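Local coordinates for protein telomerase reverse transcriptase (Candida tropicalis MYA-3404, PDB 6ZD1) that probably extends chromosome ends as a reverse transcriptase, copying a template in its RNA component to add telomeric repeats, at residues Val82-Leu94 with Val167-Trp180. Sequence-based numbering, arbitrary orientation.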
ATOM      1  N   VAL A  82      -7.691  22.036  -8.333  1.00 74.98           N
ATOM      2  CA  VAL A  82      -6.467  21.398  -8.811  1.00 73.01           C
ATOM      3  C   VAL A  82      -6.532  21.202 -10.318  1.00 70.37           C
ATOM      4  O   VAL A  82      -5.581  21.510 -11.047  1.00 70.80           O
ATOM      5  CB  VAL A  82      -6.240  20.058  -8.088  1.00 75.61           C
ATOM      6  CG1 VAL A  82      -5.076  19.315  -8.719  1.00 67.87           C
ATOM      7  CG2 VAL A  82      -5.994  20.281  -6.607  1.00 74.76           C
ATOM      8  N   VAL A  83      -7.662  20.685 -10.807  1.00 69.72           N
ATOM      9  CA  VAL A  83      -7.808  20.441 -12.238  1.00 69.65           C
ATOM     10  C   VAL A  83      -7.778  21.755 -13.005  1.00 75.68           C
ATOM     11  O   VAL A  83      -7.137  21.862 -14.059  1.00 70.55           O
ATOM     12  CB  VAL A  83      -9.095  19.646 -12.515  1.00 67.11           C
ATOM     13  CG1 VAL A  83      -9.374  19.585 -14.012  1.00 66.24           C
ATOM     14  CG2 VAL A  83      -8.981  18.246 -11.938  1.00 69.76           C
ATOM     15  N   GLU A  84      -8.447  22.782 -12.477  1.00 76.04           N
ATOM     16  CA  GLU A  84      -8.510  24.061 -13.178  1.00 72.40           C
ATOM     17  C   GLU A  84      -7.122  24.669 -13.337  1.00 72.36           C
ATOM     18  O   GLU A  84      -6.781  25.175 -14.411  1.00 72.06           O
ATOM     19  CB  GLU A  84      -9.443  25.020 -12.436  1.00 75.13           C
ATOM     20  CG  GLU A  84      -9.718  26.319 -13.183  1.00 92.41           C
ATOM     21  CD  GLU A  84     -10.695  27.225 -12.455  1.00102.47           C
ATOM     22  OE1 GLU A  84     -10.986  26.959 -11.269  1.00104.80           O
ATOM     23  OE2 GLU A  84     -11.175  28.202 -13.070  1.00101.89           O
ATOM     24  N   VAL A  85      -6.301  24.615 -12.284  1.00 72.31           N
ATOM     25  CA  VAL A  85      -4.940  25.142 -12.373  1.00 70.79           C
ATOM     26  C   VAL A  85      -4.149  24.393 -13.437  1.00 67.49           C
ATOM     27  O   VAL A  85      -3.459  24.999 -14.265  1.00 66.28           O
ATOM     28  CB  VAL A  85      -4.241  25.079 -11.004  1.00 72.26           C
ATOM     29  CG1 VAL A  85      -2.762  25.402 -11.152  1.00 68.04           C
ATOM     30  CG2 VAL A  85      -4.891  26.045 -10.035  1.00 75.50           C
ATOM     31  N   VAL A  86      -4.218  23.061 -13.412  1.00 69.61           N
ATOM     32  CA  VAL A  86      -3.459  22.251 -14.363  1.00 66.17           C
ATOM     33  C   VAL A  86      -3.864  22.579 -15.797  1.00 65.03           C
ATOM     34  O   VAL A  86      -3.013  22.809 -16.663  1.00 63.04           O
ATOM     35  CB  VAL A  86      -3.635  20.755 -14.048  1.00 70.81           C
ATOM     36  CG1 VAL A  86      -2.985  19.906 -15.126  1.00 58.88           C
ATOM     37  CG2 VAL A  86      -3.039  20.439 -12.683  1.00 58.87           C
ATOM     38  N   LEU A  87      -5.172  22.617 -16.068  1.00 71.94           N
ATOM     39  CA  LEU A  87      -5.628  22.873 -17.432  1.00 64.28           C
ATOM     40  C   LEU A  87      -5.326  24.301 -17.870  1.00 69.73           C
ATOM     41  O   LEU A  87      -5.082  24.545 -19.058  1.00 65.39           O
ATOM     42  CB  LEU A  87      -7.125  22.586 -17.551  1.00 70.59           C
ATOM     43  CG  LEU A  87      -7.536  21.131 -17.310  1.00 84.00           C
ATOM     44  CD1 LEU A  87      -9.024  20.934 -17.566  1.00 65.34           C
ATOM     45  CD2 LEU A  87      -6.703  20.191 -18.174  1.00 73.06           C
ATOM     46  N   ILE A  88      -5.325  25.249 -16.932  1.00 67.00           N
ATOM     47  CA  ILE A  88      -4.963  26.622 -17.266  1.00 69.66           C
ATOM     48  C   ILE A  88      -3.496  26.699 -17.671  1.00 70.31           C
ATOM     49  O   ILE A  88      -3.140  27.397 -18.631  1.00 72.29           O
ATOM     50  CB  ILE A  88      -5.287  27.559 -16.085  1.00 74.89           C
ATOM     51  CG1 ILE A  88      -6.791  27.849 -16.037  1.00 74.34           C
ATOM     52  CG2 ILE A  88      -4.483  28.850 -16.174  1.00 70.45           C
ATOM     53  CD1 ILE A  88      -7.212  28.714 -14.870  1.00 74.54           C
ATOM     54  N   ILE A  89      -2.623  25.982 -16.956  1.00 64.75           N
ATOM     55  CA  ILE A  89      -1.218  25.913 -17.356  1.00 71.36           C
ATOM     56  C   ILE A  89      -1.091  25.245 -18.721  1.00 69.20           C
ATOM     57  O   ILE A  89      -0.382  25.733 -19.609  1.00 65.67           O
ATOM     58  CB  ILE A  89      -0.385  25.180 -16.291  1.00 69.78           C
ATOM     59  CG1 ILE A  89      -0.577  25.814 -14.912  1.00 63.98           C
ATOM     60  CG2 ILE A  89       1.090  25.214 -16.663  1.00 57.04           C
ATOM     61  CD1 ILE A  89       0.252  27.034 -14.681  1.00 70.94           C
HETATM   62  N   MSE A  90      -1.780  24.122 -18.907  1.00 66.86           N
HETATM   63  CA  MSE A  90      -1.706  23.371 -20.157  1.00 68.25           C
HETATM   64  C   MSE A  90      -2.197  24.190 -21.341  1.00 67.90           C
HETATM   65  O   MSE A  90      -1.627  24.121 -22.428  1.00 69.08           O
HETATM   66  CB  MSE A  90      -2.514  22.072 -20.052  1.00 70.87           C
HETATM   67  CG  MSE A  90      -1.929  21.055 -19.080  1.00 83.48           C
HETATM   68 SE   MSE A  90      -0.069  20.620 -19.484  1.00107.54          SE
HETATM   69  CE  MSE A  90      -0.324  19.948 -21.295  1.00 74.63           C
ATOM     70  N   GLY A  91      -3.249  24.979 -21.121  1.00 63.82           N
ATOM     71  CA  GLY A  91      -3.726  25.854 -22.179  1.00 66.40           C
ATOM     72  C   GLY A  91      -2.686  26.882 -22.579  1.00 70.47           C
ATOM     73  O   GLY A  91      -2.419  27.090 -23.765  1.00 78.12           O
ATOM     74  N   LYS A  92      -2.074  27.532 -21.586  1.00 70.58           N
ATOM     75  CA  LYS A  92      -1.004  28.486 -21.867  1.00 74.21           C
ATOM     76  C   LYS A  92       0.195  27.801 -22.512  1.00 67.93           C
ATOM     77  O   LYS A  92       0.828  28.364 -23.414  1.00 73.04           O
ATOM     78  CB  LYS A  92      -0.586  29.200 -20.580  1.00 65.44           C
ATOM     79  CG  LYS A  92      -1.565  30.266 -20.108  1.00 67.31           C
ATOM     80  CD  LYS A  92      -1.183  30.784 -18.727  1.00 84.80           C
ATOM     81  CE  LYS A  92      -1.182  32.309 -18.667  1.00100.42           C
ATOM     82  NZ  LYS A  92      -0.076  32.915 -19.468  1.00 98.86           N
ATOM     83  N   LEU A  93       0.523  26.586 -22.065  1.00 64.89           N
ATOM     84  CA  LEU A  93       1.723  25.913 -22.554  1.00 75.96           C
ATOM     85  C   LEU A  93       1.536  25.387 -23.971  1.00 69.56           C
ATOM     86  O   LEU A  93       2.455  25.464 -24.796  1.00 68.75           O
ATOM     87  CB  LEU A  93       2.097  24.768 -21.611  1.00 65.50           C
ATOM     88  CG  LEU A  93       3.160  25.042 -20.547  1.00 63.78           C
ATOM     89  CD1 LEU A  93       4.517  25.199 -21.209  1.00 87.89           C
ATOM     90  CD2 LEU A  93       2.820  26.278 -19.732  1.00 69.22           C
ATOM     91  N   LEU A  94       0.357  24.851 -24.275  1.00 68.14           N
ATOM     92  CA  LEU A  94       0.124  24.191 -25.549  1.00 63.85           C
ATOM     93  C   LEU A  94      -0.842  25.000 -26.402  1.00 73.75           C
ATOM     94  O   LEU A  94      -2.011  25.166 -26.019  1.00 73.08           O
ATOM     95  CB  LEU A  94      -0.410  22.778 -25.331  1.00 65.39           C
ATOM     96  CG  LEU A  94       0.628  21.669 -25.136  1.00 66.06           C
ATOM     97  CD1 LEU A  94       1.474  21.883 -23.884  1.00 59.14           C
ATOM     98  CD2 LEU A  94      -0.059  20.313 -25.097  1.00 62.31           C
ATOM     99  N   VAL A 167       4.007  14.792 -22.814  1.00 60.61           N
ATOM    100  CA  VAL A 167       3.045  15.764 -22.298  1.00 57.04           C
ATOM    101  C   VAL A 167       2.539  15.344 -20.921  1.00 66.67           C
ATOM    102  O   VAL A 167       2.341  16.184 -20.035  1.00 56.22           O
ATOM    103  CB  VAL A 167       1.883  15.956 -23.290  1.00 66.43           C
ATOM    104  CG1 VAL A 167       0.787  16.794 -22.653  1.00 54.63           C
ATOM    105  CG2 VAL A 167       2.377  16.618 -24.569  1.00 63.00           C
ATOM    106  N   PHE A 168       2.340  14.042 -20.710  1.00 65.14           N
ATOM    107  CA  PHE A 168       1.766  13.573 -19.454  1.00 56.41           C
ATOM    108  C   PHE A 168       2.814  13.399 -18.358  1.00 62.75           C
ATOM    109  O   PHE A 168       2.595  13.836 -17.223  1.00 70.36           O
ATOM    110  CB  PHE A 168       1.019  12.253 -19.676  1.00 66.00           C
ATOM    111  CG  PHE A 168      -0.428  12.425 -20.053  1.00 62.94           C
ATOM    112  CD1 PHE A 168      -1.434  12.100 -19.158  1.00 56.68           C
ATOM    113  CD2 PHE A 168      -0.782  12.904 -21.302  1.00 68.34           C
ATOM    114  CE1 PHE A 168      -2.769  12.252 -19.499  1.00 59.71           C
ATOM    115  CE2 PHE A 168      -2.116  13.057 -21.652  1.00 69.96           C
ATOM    116  CZ  PHE A 168      -3.111  12.730 -20.747  1.00 63.25           C
ATOM    117  N   ILE A 169       3.956  12.784 -18.672  1.00 61.66           N
ATOM    118  CA  ILE A 169       4.931  12.482 -17.626  1.00 70.38           C
ATOM    119  C   ILE A 169       5.869  13.655 -17.341  1.00 67.71           C
ATOM    120  O   ILE A 169       6.375  13.776 -16.219  1.00 70.58           O
ATOM    121  CB  ILE A 169       5.742  11.219 -17.969  1.00 72.23           C
ATOM    122  CG1 ILE A 169       6.851  11.540 -18.981  1.00 87.25           C
ATOM    123  CG2 ILE A 169       4.821  10.107 -18.467  1.00 75.90           C
ATOM    124  CD1 ILE A 169       7.857  10.420 -19.188  1.00 92.18           C
ATOM    125  N   SER A 170       6.123  14.521 -18.323  1.00 63.28           N
ATOM    126  CA  SER A 170       7.005  15.664 -18.116  1.00 61.93           C
ATOM    127  C   SER A 170       6.236  16.940 -17.807  1.00 64.98           C
ATOM    128  O   SER A 170       6.563  17.638 -16.846  1.00 78.12           O
ATOM    129  CB  SER A 170       7.908  15.885 -19.339  1.00 49.21           C
ATOM    130  OG  SER A 170       8.733  14.757 -19.584  1.00 71.36           O
ATOM    131  N   LEU A 171       5.219  17.265 -18.604  1.00 56.53           N
ATOM    132  CA  LEU A 171       4.479  18.500 -18.369  1.00 60.65           C
ATOM    133  C   LEU A 171       3.505  18.360 -17.204  1.00 58.84           C
ATOM    134  O   LEU A 171       3.621  19.069 -16.199  1.00 58.34           O
ATOM    135  CB  LEU A 171       3.743  18.923 -19.640  1.00 63.21           C
ATOM    136  CG  LEU A 171       4.636  19.483 -20.743  1.00 56.61           C
ATOM    137  CD1 LEU A 171       3.805  19.938 -21.923  1.00 60.14           C
ATOM    138  CD2 LEU A 171       5.436  20.631 -20.183  1.00 69.37           C
ATOM    139  N   VAL A 172       2.551  17.429 -17.313  1.00 54.91           N
ATOM    140  CA  VAL A 172       1.492  17.341 -16.310  1.00 55.71           C
ATOM    141  C   VAL A 172       2.071  16.997 -14.945  1.00 49.27           C
ATOM    142  O   VAL A 172       1.738  17.631 -13.937  1.00 59.62           O
ATOM    143  CB  VAL A 172       0.424  16.319 -16.745  1.00 64.43           C
ATOM    144  CG1 VAL A 172      -0.624  16.142 -15.649  1.00 46.71           C
ATOM    145  CG2 VAL A 172      -0.234  16.764 -18.045  1.00 48.28           C
ATOM    146  N   LYS A 173       2.993  16.034 -14.897  1.00 54.09           N
ATOM    147  CA  LYS A 173       3.511  15.581 -13.611  1.00 59.93           C
ATOM    148  C   LYS A 173       4.339  16.665 -12.931  1.00 59.83           C
ATOM    149  O   LYS A 173       4.211  16.884 -11.720  1.00 70.46           O
ATOM    150  CB  LYS A 173       4.332  14.304 -13.795  1.00 66.79           C
ATOM    151  CG  LYS A 173       4.972  13.783 -12.519  1.00 63.33           C
ATOM    152  CD  LYS A 173       5.905  12.624 -12.810  1.00 74.27           C
ATOM    153  CE  LYS A 173       5.144  11.325 -12.958  1.00 77.79           C
ATOM    154  NZ  LYS A 173       4.605  10.887 -11.643  1.00 96.00           N
ATOM    155  N   ASN A 174       5.186  17.366 -13.688  1.00 64.69           N
ATOM    156  CA  ASN A 174       6.003  18.410 -13.076  1.00 70.78           C
ATOM    157  C   ASN A 174       5.153  19.569 -12.578  1.00 63.07           C
ATOM    158  O   ASN A 174       5.491  20.188 -11.564  1.00 62.32           O
ATOM    159  CB  ASN A 174       7.062  18.908 -14.054  1.00 58.08           C
ATOM    160  CG  ASN A 174       8.131  17.871 -14.317  1.00 64.20           C
ATOM    161  OD1 ASN A 174       8.260  16.901 -13.573  1.00 65.84           O
ATOM    162  ND2 ASN A 174       8.905  18.072 -15.376  1.00 74.03           N
ATOM    163  N   ILE A 175       4.062  19.885 -13.278  1.00 69.63           N
ATOM    164  CA  ILE A 175       3.146  20.910 -12.788  1.00 63.04           C
ATOM    165  C   ILE A 175       2.602  20.521 -11.422  1.00 63.81           C
ATOM    166  O   ILE A 175       2.577  21.338 -10.491  1.00 58.05           O
ATOM    167  CB  ILE A 175       2.014  21.135 -13.806  1.00 62.00           C
ATOM    168  CG1 ILE A 175       2.572  21.790 -15.068  1.00 55.97           C
ATOM    169  CG2 ILE A 175       0.894  21.961 -13.190  1.00 54.51           C
ATOM    170  CD1 ILE A 175       1.653  21.683 -16.255  1.00 61.54           C
ATOM    171  N   VAL A 176       2.203  19.255 -11.266  1.00 53.29           N
ATOM    172  CA  VAL A 176       1.723  18.775  -9.973  1.00 59.37           C
ATOM    173  C   VAL A 176       2.834  18.860  -8.936  1.00 61.14           C
ATOM    174  O   VAL A 176       2.624  19.324  -7.809  1.00 56.90           O
ATOM    175  CB  VAL A 176       1.188  17.338 -10.095  1.00 51.66           C
ATOM    176  CG1 VAL A 176       0.834  16.791  -8.722  1.00 48.92           C
ATOM    177  CG2 VAL A 176      -0.017  17.296 -11.021  1.00 55.35           C
ATOM    178  N   ARG A 177       4.039  18.422  -9.309  1.00 54.16           N
ATOM    179  CA  ARG A 177       5.153  18.479  -8.373  1.00 63.94           C
ATOM    180  C   ARG A 177       5.539  19.916  -8.058  1.00 51.28           C
ATOM    181  O   ARG A 177       6.030  20.197  -6.961  1.00 67.29           O
ATOM    182  CB  ARG A 177       6.354  17.716  -8.937  1.00 68.69           C
ATOM    183  CG  ARG A 177       6.149  16.211  -9.056  1.00 61.33           C
ATOM    184  CD  ARG A 177       7.410  15.527  -9.567  1.00 85.68           C
ATOM    185  NE  ARG A 177       8.572  15.840  -8.739  1.00102.69           N
ATOM    186  CZ  ARG A 177       8.993  15.093  -7.722  1.00105.16           C
ATOM    187  NH1 ARG A 177       8.349  13.977  -7.406  1.00116.94           N
ATOM    188  NH2 ARG A 177      10.059  15.459  -7.022  1.00 94.52           N
ATOM    189  N   ALA A 178       5.293  20.838  -8.992  1.00 54.86           N
ATOM    190  CA  ALA A 178       5.667  22.231  -8.779  1.00 56.84           C
ATOM    191  C   ALA A 178       4.817  22.879  -7.692  1.00 64.46           C
ATOM    192  O   ALA A 178       5.315  23.706  -6.920  1.00 57.99           O
ATOM    193  CB  ALA A 178       5.545  23.011 -10.087  1.00 50.54           C
ATOM    194  N   PHE A 179       3.535  22.527  -7.618  1.00 50.94           N
ATOM    195  CA  PHE A 179       2.608  23.234  -6.748  1.00 57.46           C
ATOM    196  C   PHE A 179       2.155  22.443  -5.534  1.00 62.12           C
ATOM    197  O   PHE A 179       1.878  23.048  -4.496  1.00 60.90           O
ATOM    198  CB  PHE A 179       1.370  23.679  -7.539  1.00 61.77           C
ATOM    199  CG  PHE A 179       1.655  24.740  -8.569  1.00 59.81           C
ATOM    200  CD1 PHE A 179       1.812  26.064  -8.193  1.00 67.75           C
ATOM    201  CD2 PHE A 179       1.766  24.415  -9.910  1.00 62.89           C
ATOM    202  CE1 PHE A 179       2.078  27.040  -9.134  1.00 70.16           C
ATOM    203  CE2 PHE A 179       2.030  25.390 -10.857  1.00 60.87           C
ATOM    204  CZ  PHE A 179       2.185  26.701 -10.468  1.00 58.54           C
ATOM    205  N   TRP A 180       2.067  21.117  -5.622  1.00 57.02           N
ATOM    206  CA  TRP A 180       1.440  20.341  -4.562  1.00 62.54           C
ATOM    207  C   TRP A 180       2.316  19.184  -4.103  1.00 58.11           C
ATOM    208  O   TRP A 180       3.090  18.610  -4.876  1.00 51.97           O
ATOM    209  CB  TRP A 180       0.082  19.772  -5.007  1.00 63.22           C
ATOM    210  CG  TRP A 180      -0.949  20.793  -5.399  1.00 67.86           C
ATOM    211  CD1 TRP A 180      -1.768  21.500  -4.561  1.00 71.94           C
ATOM    212  CD2 TRP A 180      -1.300  21.190  -6.731  1.00 66.30           C
ATOM    213  NE1 TRP A 180      -2.596  22.324  -5.292  1.00 73.70           N
ATOM    214  CE2 TRP A 180      -2.327  22.151  -6.625  1.00 74.60           C
ATOM    215  CE3 TRP A 180      -0.838  20.834  -8.001  1.00 62.18           C
ATOM    216  CZ2 TRP A 180      -2.899  22.757  -7.743  1.00 74.38           C
ATOM    217  CZ3 TRP A 180      -1.410  21.440  -9.110  1.00 65.13           C
ATOM    218  CH2 TRP A 180      -2.426  22.388  -8.972  1.00 67.18           C
TER
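Met90, a selenomethionine here, enters helix 167-179 as a knob among Val167, Leu171, Val172 and Ile175. Its chain bends at chi2 and again at chi3 (-59°). This puts Met90 SE 3.8 Å from Ile175 CD1. Past the second bend, the terminal Met90 CE reaches Val167 CG1 at 3.6 Å. From the residue before Met90, Ile89 CG2 meets the same Ile175 CD1 at 3.6 Å, as the two isoleucines run past one another in opposite senses. Just beyond the helix end, Leu94 CD1 reaches Leu171 CD1, also at 3.6 Å.

At the other end of the contact, Trp180 lays its six-membered ring among three valines. Val82 CG1 sits over one face, 4.1 Å from the Trp180 ring centroid and only 13° off the normal, a CH-pi contact; Val85 CB lies at the rim in the ring plane. Val86 CG2 approaches Trp180 CZ3 obliquely, 4.1 Å away. Phe179 CB, from the preceding residue, lies above the opposite face, offset toward its rim.

The helix axes come within 10.4 Å of each other, and their N-to-C directions differ by 130°, nearer antiparallel than parallel. This packing lies within the telomerase RNA-binding domain; the interface is apolar, without a hydrogen bond between the segments.

Farther out, Tyr195 meets the indole edge-to-face, and Thr77 OG1 takes part in a weak hydrogen bond with Trp180 NE1. Helix 53-60 touches Val85 and Ile89 through Tyr60 and Ile56, and Leu116 of helix 104-117 packs on Val86 and Val176.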